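Local coordinates for fatty acid amide hydrolase (Candida albicans, PDB 6KVR), which probably hydrolyses monocarboxylic acid amides to the carboxylate and ammonium, as a member of the amidase signature family, at residues Q289-A294 against H393-C398; L423-G428 against Y479-T484. All coordinates share one frame; numbering follows the deposited sequence.

How the contacts relate
Both contacts are buried, on the same side of the chain's centre, with their own centres about 11 Å apart. Helix 385-397 lies between them: it supplies one segment of contact 1, and its His393 meets Tyr425 of contact 2 edge-to-face. Helix 482-490 is shared too, since it carries the end of contact 2 and also touches Val292 and Tyr396. Their chemistry differs. A water bridges each, but contact 1 packs aliphatic and selenium atoms, with one tyrosine ring, close to the dimer interface, whereas contact 2 is a T-shaped aromatic pair that the second subunit does not touch. Each reaches the neighbourhood of Gly255, in the predicted substrate-binding stretch.

Contact 1. Residues Q289-A294 against H393-C398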
ATOM      1  N   GLN A 289       6.391 -10.419  -2.858  1.00 21.41           N
ATOM      2  CA  GLN A 289       5.335 -10.909  -1.984  1.00 27.17           C
ATOM      3  C   GLN A 289       4.657  -9.713  -1.304  1.00 30.77           C
ATOM      4  O   GLN A 289       5.304  -8.934  -0.598  1.00 28.31           O
ATOM      5  CB  GLN A 289       5.914 -11.912  -0.983  1.00 23.02           C
ATOM      6  CG  GLN A 289       4.936 -12.765  -0.160  1.00 25.00           C
ATOM      7  CD  GLN A 289       4.120 -11.956   0.825  1.00 27.31           C
ATOM      8  OE1 GLN A 289       2.895 -11.886   0.725  1.00 37.58           O
ATOM      9  NE2 GLN A 289       4.803 -11.311   1.762  1.00 27.87           N
ATOM     10  N   GLU A 290       3.349  -9.589  -1.510  1.00 25.00           N
ATOM     11  CA  GLU A 290       2.598  -8.402  -1.149  1.00 27.13           C
ATOM     12  C   GLU A 290       1.365  -8.696  -0.306  1.00 25.37           C
ATOM     13  O   GLU A 290       0.749  -7.751   0.207  1.00 23.83           O
ATOM     14  CB  GLU A 290       2.140  -7.685  -2.428  1.00 34.73           C
ATOM     15  CG  GLU A 290       2.996  -6.559  -2.890  1.00 39.06           C
ATOM     16  CD  GLU A 290       2.244  -5.697  -3.888  1.00 43.12           C
ATOM     17  OE1 GLU A 290       1.663  -6.269  -4.852  1.00 36.27           O
ATOM     18  OE2 GLU A 290       2.210  -4.460  -3.689  1.00 45.72           O
ATOM     19  N   SER A 291       0.948  -9.956  -0.202  1.00 23.67           N
ATOM     20  CA  SER A 291      -0.267 -10.265   0.546  1.00 25.02           C
ATOM     21  C   SER A 291      -0.093  -9.978   2.036  1.00 26.13           C
ATOM     22  O   SER A 291      -1.013  -9.461   2.681  1.00 29.00           O
ATOM     23  CB  SER A 291      -0.677 -11.717   0.301  1.00 26.75           C
ATOM     24  OG  SER A 291      -1.181 -11.883  -1.033  1.00 28.20           O
ATOM     25  N   VAL A 292       1.070 -10.302   2.599  1.00 22.26           N
ATOM     26  CA  VAL A 292       1.409  -9.891   3.960  1.00 24.82           C
ATOM     27  C   VAL A 292       2.829  -9.338   3.919  1.00 22.40           C
ATOM     28  O   VAL A 292       3.810 -10.076   4.118  1.00 23.11           O
ATOM     29  CB  VAL A 292       1.228 -11.035   4.978  1.00 25.88           C
ATOM     30  CG1 VAL A 292       1.961 -12.324   4.562  1.00 22.75           C
ATOM     31  CG2 VAL A 292       1.656 -10.581   6.363  1.00 23.41           C
ATOM     32  N   PRO A 293       2.989  -8.052   3.625  1.00 24.23           N
ATOM     33  CA  PRO A 293       4.340  -7.517   3.423  1.00 26.33           C
ATOM     34  C   PRO A 293       5.111  -7.412   4.730  1.00 27.41           C
ATOM     35  O   PRO A 293       4.551  -7.126   5.793  1.00 23.57           O
ATOM     36  CB  PRO A 293       4.090  -6.134   2.797  1.00 27.44           C
ATOM     37  CG  PRO A 293       2.694  -5.781   3.148  1.00 28.59           C
ATOM     38  CD  PRO A 293       1.937  -7.072   3.305  1.00 30.43           C
ATOM     39  N   ALA A 294       6.408  -7.672   4.633  1.00 22.98           N
ATOM     40  CA  ALA A 294       7.323  -7.511   5.740  1.00 23.47           C
ATOM     41  C   ALA A 294       7.485  -6.032   6.080  1.00 27.53           C
ATOM     42  O   ALA A 294       7.038  -5.139   5.360  1.00 28.30           O
ATOM     43  CB  ALA A 294       8.680  -8.123   5.405  1.00 24.39           C
ATOM     44  N   HIS A 393      -0.910 -17.977   7.445  1.00 18.91           N
ATOM     45  CA  HIS A 393       0.048 -19.060   7.256  1.00 25.21           C
ATOM     46  C   HIS A 393      -0.041 -19.662   5.860  1.00 23.14           C
ATOM     47  O   HIS A 393       0.969 -20.149   5.345  1.00 21.10           O
ATOM     48  CB  HIS A 393      -0.110 -20.120   8.346  1.00 23.24           C
ATOM     49  CG  HIS A 393       0.521 -19.708   9.642  1.00 26.48           C
ATOM     50  ND1 HIS A 393       0.101 -18.603  10.353  1.00 27.20           N
ATOM     51  CD2 HIS A 393       1.626 -20.162  10.277  1.00 26.99           C
ATOM     52  CE1 HIS A 393       0.880 -18.436  11.409  1.00 29.11           C
ATOM     53  NE2 HIS A 393       1.815 -19.370  11.385  1.00 28.63           N
ATOM     54  N   LYS A 394      -1.223 -19.635   5.224  1.00 19.37           N
ATOM     55  CA  LYS A 394      -1.285 -20.014   3.817  1.00 15.48           C
ATOM     56  C   LYS A 394      -0.485 -19.031   2.979  1.00 24.19           C
ATOM     57  O   LYS A 394       0.230 -19.430   2.050  1.00 23.04           O
ATOM     58  CB  LYS A 394      -2.740 -20.061   3.329  1.00 24.20           C
ATOM     59  CG  LYS A 394      -3.575 -21.245   3.802  1.00 26.16           C
ATOM     60  CD  LYS A 394      -4.987 -21.137   3.200  1.00 31.20           C
ATOM     61  CE  LYS A 394      -5.959 -22.184   3.748  1.00 37.65           C
ATOM     62  NZ  LYS A 394      -7.370 -21.645   3.766  1.00 45.90           N
HETATM   63  N   MSE A 395      -0.583 -17.737   3.313  1.00 19.91           N
HETATM   64  CA  MSE A 395       0.043 -16.650   2.555  1.00 20.80           C
HETATM   65  C   MSE A 395       1.550 -16.815   2.554  1.00 20.94           C
HETATM   66  O   MSE A 395       2.206 -16.535   1.551  1.00 22.26           O
HETATM   67  CB  MSE A 395      -0.306 -15.271   3.138  1.00 20.23           C
HETATM   68  CG  MSE A 395      -1.642 -14.676   2.697  1.00 17.95           C
HETATM   69 SE   MSE A 395      -2.054 -13.007   3.693  0.70 29.38          SE
HETATM   70  CE  MSE A 395      -3.571 -12.362   2.662  1.00 24.70           C
ATOM     71  N   TYR A 396       2.097 -17.263   3.689  1.00 21.26           N
ATOM     72  CA  TYR A 396       3.545 -17.423   3.795  1.00 21.53           C
ATOM     73  C   TYR A 396       4.080 -18.354   2.718  1.00 19.62           C
ATOM     74  O   TYR A 396       5.171 -18.119   2.181  1.00 19.82           O
ATOM     75  CB  TYR A 396       3.942 -17.962   5.175  1.00 22.47           C
ATOM     76  CG  TYR A 396       3.753 -16.986   6.302  1.00 23.40           C
ATOM     77  CD1 TYR A 396       3.874 -15.624   6.092  1.00 22.60           C
ATOM     78  CD2 TYR A 396       3.470 -17.437   7.599  1.00 25.72           C
ATOM     79  CE1 TYR A 396       3.687 -14.722   7.139  1.00 21.70           C
ATOM     80  CE2 TYR A 396       3.294 -16.549   8.650  1.00 24.75           C
ATOM     81  CZ  TYR A 396       3.408 -15.191   8.414  1.00 22.37           C
ATOM     82  OH  TYR A 396       3.228 -14.299   9.445  1.00 23.17           O
ATOM     83  N   ASN A 397       3.330 -19.414   2.384  1.00 20.30           N
ATOM     84  CA  ASN A 397       3.847 -20.496   1.550  1.00 22.39           C
ATOM     85  C   ASN A 397       3.124 -20.647   0.217  1.00 24.77           C
ATOM     86  O   ASN A 397       3.365 -21.633  -0.490  1.00 23.32           O
ATOM     87  CB  ASN A 397       3.791 -21.833   2.307  1.00 22.69           C
ATOM     88  CG  ASN A 397       4.835 -21.931   3.401  1.00 26.29           C
ATOM     89  OD1 ASN A 397       5.613 -20.999   3.617  1.00 28.50           O
ATOM     90  ND2 ASN A 397       4.863 -23.069   4.097  1.00 26.28           N
ATOM     91  N   CYS A 398       2.259 -19.699  -0.167  1.00 23.25           N
ATOM     92  CA  CYS A 398       1.406 -19.994  -1.318  1.00 21.66           C
ATOM     93  C   CYS A 398       2.146 -19.947  -2.654  1.00 25.10           C
ATOM     94  O   CYS A 398       1.503 -20.174  -3.697  1.00 25.90           O
ATOM     95  CB  CYS A 398       0.192 -19.050  -1.354  1.00 25.35           C
ATOM     96  SG  CYS A 398       0.595 -17.294  -1.545  1.00 27.55           S
TER
HETATM   97  O   HOH W   1       1.517 -14.275  -0.104  1.00 29.57           O
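Met395, present as selenomethionine, reaches from its helix across Ser291. Beyond CG its chain runs extended (chi2 173°), which carries the methyl CE to 3.8 Å from Ser291 CB, while SE lies 3.8 Å from Ser291 O. A long, unbranched side chain suits this place because it can reach from the helix to the loop. Ser291 is small enough to let it pass, and its OG turns to Asn441 and Asn437 of helix 434-457. Val292 fills the next position: CG1, set between its own backbone N and carbonyl carbon (chi1 52°), touches Met395 CB at 4.0 Å and meets the Tyr396 ring obliquely, 3.9 Å from CE1. One methyl thus packs against two consecutive residues, Met395 and Tyr396.

Gln289 folds back on its own loop and holds it in shape. Its OE1 takes the Val292 N-H in the carbonyl plane, on a lone pair, at 3.1 Å and nearly straight (170°), and NE2 donates to Val292 O from above that carbonyl's plane, at 2.8 Å. OE1 also accepts from a water that donates to Met395 O, tying the loop to the helix backbone. Glu290, alongside, forms a salt bridge with Arg444 of the second subunit. Tyr396 in turn comes within about 3 Å of Gly255 (nearest atoms), so this loop-on-helix packing borders the predicted substrate-binding site of the amidase signature fold.

Contact 2. Residues L423-G428 against Y479-T484; sequences LNYGEG and YNWSYT
The Tyr425 ring points its edge at the face of the Trp481 indole, with the two planes at 82° and the centroids of the six-membered rings 5.0 Å apart. OH makes the closest approach, 3.0 Å above the indole plane and displaced toward its rim; Tyr425 CE2 follows, 3.8 Å from Trp481 CZ2. Although Tyr425 OH is 3.1 Å from Trp481 NE1, the two are not hydrogen-bonded, because the indole N-H lies in the ring plane. This T-shaped pair suits a broad tryptophan face, and it joins the loop after helix 417-423 to the start of helix 482-490. There Trp481 occupies the N-cap position, and Asn480 OD1 accepts from Ser482 N at 3.0 Å in an Asx turn. A water 3.0 Å from Tyr425 OH accepts from Trp481 N, so the phenol is linked to the backbone. Tyr479 contributes its carbonyl, with O 3.2 Å from Tyr425 OH near the plane of that ring, while its own OH is hydrogen-bonded to Lys417. Toward the predicted substrate-binding site, the side chain of Trp481 lies about 4 Å from Gly255 (nearest atoms), and Thr484 OG1 is hydrogen-bonded to Gly255 O.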
ATOM      1  N   LEU A 423       8.272 -24.635   6.599  1.00 23.49           N
ATOM      2  CA  LEU A 423       7.999 -25.091   5.240  1.00 22.31           C
ATOM      3  C   LEU A 423       6.700 -25.881   5.156  1.00 21.93           C
ATOM      4  O   LEU A 423       6.150 -26.021   4.061  1.00 25.00           O
ATOM      5  CB  LEU A 423       9.171 -25.925   4.716  1.00 26.73           C
ATOM      6  CG  LEU A 423      10.420 -25.066   4.467  1.00 27.55           C
ATOM      7  CD1 LEU A 423      11.637 -25.912   4.079  1.00 26.65           C
ATOM      8  CD2 LEU A 423      10.127 -23.985   3.415  1.00 25.53           C
ATOM      9  N   ASN A 424       6.170 -26.362   6.284  1.00 20.64           N
ATOM     10  CA  ASN A 424       4.898 -27.082   6.286  1.00 24.10           C
ATOM     11  C   ASN A 424       3.726 -26.238   6.803  1.00 23.07           C
ATOM     12  O   ASN A 424       2.648 -26.789   7.064  1.00 21.32           O
ATOM     13  CB  ASN A 424       5.036 -28.367   7.108  1.00 23.40           C
ATOM     14  CG  ASN A 424       5.707 -29.482   6.317  1.00 26.71           C
ATOM     15  OD1 ASN A 424       5.025 -30.301   5.680  1.00 27.48           O
ATOM     16  ND2 ASN A 424       7.046 -29.497   6.319  1.00 18.57           N
ATOM     17  N   TYR A 425       3.895 -24.910   6.874  1.00 25.23           N
ATOM     18  CA  TYR A 425       2.940 -24.032   7.562  1.00 26.63           C
ATOM     19  C   TYR A 425       1.533 -24.053   6.970  1.00 30.23           C
ATOM     20  O   TYR A 425       0.542 -24.171   7.709  1.00 47.53           O
ATOM     21  CB  TYR A 425       3.454 -22.602   7.560  1.00 25.35           C
ATOM     22  CG  TYR A 425       3.925 -22.224   8.917  1.00 24.93           C
ATOM     23  CD1 TYR A 425       3.493 -22.941  10.024  1.00 22.30           C
ATOM     24  CD2 TYR A 425       4.809 -21.170   9.104  1.00 23.82           C
ATOM     25  CE1 TYR A 425       3.915 -22.617  11.293  1.00 26.13           C
ATOM     26  CE2 TYR A 425       5.252 -20.845  10.371  1.00 25.47           C
ATOM     27  CZ  TYR A 425       4.804 -21.577  11.463  1.00 22.71           C
ATOM     28  OH  TYR A 425       5.228 -21.250  12.734  1.00 24.85           O
ATOM     29  N   GLY A 426       1.395 -23.819   5.681  1.00 26.38           N
ATOM     30  CA  GLY A 426       0.021 -23.593   5.224  1.00 22.95           C
ATOM     31  C   GLY A 426      -0.450 -24.825   4.473  1.00 29.73           C
ATOM     32  O   GLY A 426      -0.770 -25.854   5.079  1.00 28.53           O
ATOM     33  N   GLU A 427      -0.437 -24.752   3.145  1.00 23.46           N
ATOM     34  CA  GLU A 427      -0.488 -25.947   2.318  1.00 27.75           C
ATOM     35  C   GLU A 427       0.897 -26.320   1.786  1.00 28.53           C
ATOM     36  O   GLU A 427       1.004 -26.994   0.757  1.00 26.10           O
ATOM     37  CB  GLU A 427      -1.498 -25.762   1.180  1.00 27.36           C
ATOM     38  CG  GLU A 427      -2.928 -25.445   1.671  1.00 30.08           C
ATOM     39  CD  GLU A 427      -3.977 -25.480   0.559  1.00 43.28           C
ATOM     40  OE1 GLU A 427      -4.145 -26.541  -0.076  1.00 46.41           O
ATOM     41  OE2 GLU A 427      -4.657 -24.452   0.328  1.00 46.37           O
ATOM     42  N   GLY A 428       1.960 -25.884   2.470  1.00 26.48           N
ATOM     43  CA  GLY A 428       3.327 -26.236   2.132  1.00 21.51           C
ATOM     44  C   GLY A 428       3.699 -26.083   0.669  1.00 26.83           C
ATOM     45  O   GLY A 428       3.703 -24.969   0.130  1.00 23.68           O
ATOM     46  N   TYR A 479       6.614 -22.957  18.174  1.00 24.76           N
ATOM     47  CA  TYR A 479       5.811 -23.438  17.060  1.00 20.59           C
ATOM     48  C   TYR A 479       4.629 -22.548  16.710  1.00 24.31           C
ATOM     49  O   TYR A 479       4.253 -22.478  15.536  1.00 22.50           O
ATOM     50  CB  TYR A 479       5.274 -24.837  17.378  1.00 22.87           C
ATOM     51  CG  TYR A 479       6.334 -25.803  17.879  1.00 24.23           C
ATOM     52  CD1 TYR A 479       7.159 -26.485  16.986  1.00 26.56           C
ATOM     53  CD2 TYR A 479       6.506 -26.029  19.233  1.00 26.58           C
ATOM     54  CE1 TYR A 479       8.132 -27.360  17.432  1.00 27.92           C
ATOM     55  CE2 TYR A 479       7.473 -26.903  19.699  1.00 27.86           C
ATOM     56  CZ  TYR A 479       8.278 -27.566  18.795  1.00 29.67           C
ATOM     57  OH  TYR A 479       9.231 -28.426  19.258  1.00 29.01           O
ATOM     58  N   ASN A 480       4.023 -21.880  17.687  1.00 25.14           N
ATOM     59  CA  ASN A 480       2.818 -21.092  17.474  1.00 22.09           C
ATOM     60  C   ASN A 480       3.150 -19.605  17.416  1.00 21.30           C
ATOM     61  O   ASN A 480       3.611 -19.026  18.411  1.00 22.41           O
ATOM     62  CB  ASN A 480       1.806 -21.347  18.586  1.00 21.87           C
ATOM     63  CG  ASN A 480       0.691 -20.345  18.570  1.00 20.29           C
ATOM     64  OD1 ASN A 480       0.083 -20.107  17.531  1.00 23.29           O
ATOM     65  ND2 ASN A 480       0.441 -19.719  19.704  1.00 22.48           N
ATOM     66  N   TRP A 481       2.857 -18.978  16.280  1.00 17.50           N
ATOM     67  CA  TRP A 481       3.048 -17.541  16.096  1.00 21.68           C
ATOM     68  C   TRP A 481       1.754 -16.714  16.254  1.00 25.38           C
ATOM     69  O   TRP A 481       1.759 -15.507  15.959  1.00 24.48           O
ATOM     70  CB  TRP A 481       3.617 -17.267  14.706  1.00 20.18           C
ATOM     71  CG  TRP A 481       4.917 -17.920  14.356  1.00 23.83           C
ATOM     72  CD1 TRP A 481       5.645 -18.803  15.111  1.00 20.49           C
ATOM     73  CD2 TRP A 481       5.637 -17.749  13.127  1.00 26.66           C
ATOM     74  NE1 TRP A 481       6.779 -19.184  14.426  1.00 22.91           N
ATOM     75  CE2 TRP A 481       6.796 -18.554  13.207  1.00 27.10           C
ATOM     76  CE3 TRP A 481       5.414 -16.987  11.969  1.00 24.71           C
ATOM     77  CZ2 TRP A 481       7.745 -18.605  12.181  1.00 24.31           C
ATOM     78  CZ3 TRP A 481       6.353 -17.047  10.943  1.00 25.78           C
ATOM     79  CH2 TRP A 481       7.509 -17.850  11.064  1.00 25.25           C
ATOM     80  N   SER A 482       0.648 -17.328  16.684  1.00 18.54           N
ATOM     81  CA  SER A 482      -0.653 -16.671  16.544  1.00 25.07           C
ATOM     82  C   SER A 482      -0.694 -15.299  17.221  1.00 22.47           C
ATOM     83  O   SER A 482      -1.368 -14.385  16.720  1.00 22.86           O
ATOM     84  CB  SER A 482      -1.763 -17.573  17.100  1.00 26.00           C
ATOM     85  OG  SER A 482      -1.565 -17.814  18.486  1.00 22.77           O
ATOM     86  N   TYR A 483       0.037 -15.121  18.332  1.00 18.81           N
ATOM     87  CA  TYR A 483      -0.063 -13.878  19.090  1.00 21.35           C
ATOM     88  C   TYR A 483       0.610 -12.707  18.376  1.00 23.11           C
ATOM     89  O   TYR A 483       0.188 -11.556  18.557  1.00 22.60           O
ATOM     90  CB  TYR A 483       0.499 -14.083  20.506  1.00 23.44           C
ATOM     91  CG  TYR A 483      -0.531 -14.734  21.409  1.00 22.66           C
ATOM     92  CD1 TYR A 483      -1.554 -13.982  21.985  1.00 23.50           C
ATOM     93  CD2 TYR A 483      -0.535 -16.111  21.615  1.00 24.26           C
ATOM     94  CE1 TYR A 483      -2.519 -14.587  22.782  1.00 23.49           C
ATOM     95  CE2 TYR A 483      -1.490 -16.721  22.401  1.00 21.29           C
ATOM     96  CZ  TYR A 483      -2.476 -15.960  22.985  1.00 25.01           C
ATOM     97  OH  TYR A 483      -3.424 -16.579  23.766  1.00 28.51           O
ATOM     98  N   THR A 484       1.630 -12.964  17.551  1.00 20.74           N
ATOM     99  CA  THR A 484       2.237 -11.897  16.751  1.00 19.43           C
ATOM    100  C   THR A 484       1.715 -11.864  15.323  1.00 23.87           C
ATOM    101  O   THR A 484       1.525 -10.776  14.760  1.00 20.38           O
ATOM    102  CB  THR A 484       3.761 -12.029  16.690  1.00 24.39           C
ATOM    103  OG1 THR A 484       4.115 -13.396  16.433  1.00 22.58           O
ATOM    104  CG2 THR A 484       4.431 -11.525  17.983  1.00 20.74           C
TER
HETATM  105  O   HOH W   2       2.490 -20.554  13.792  1.00 20.58           O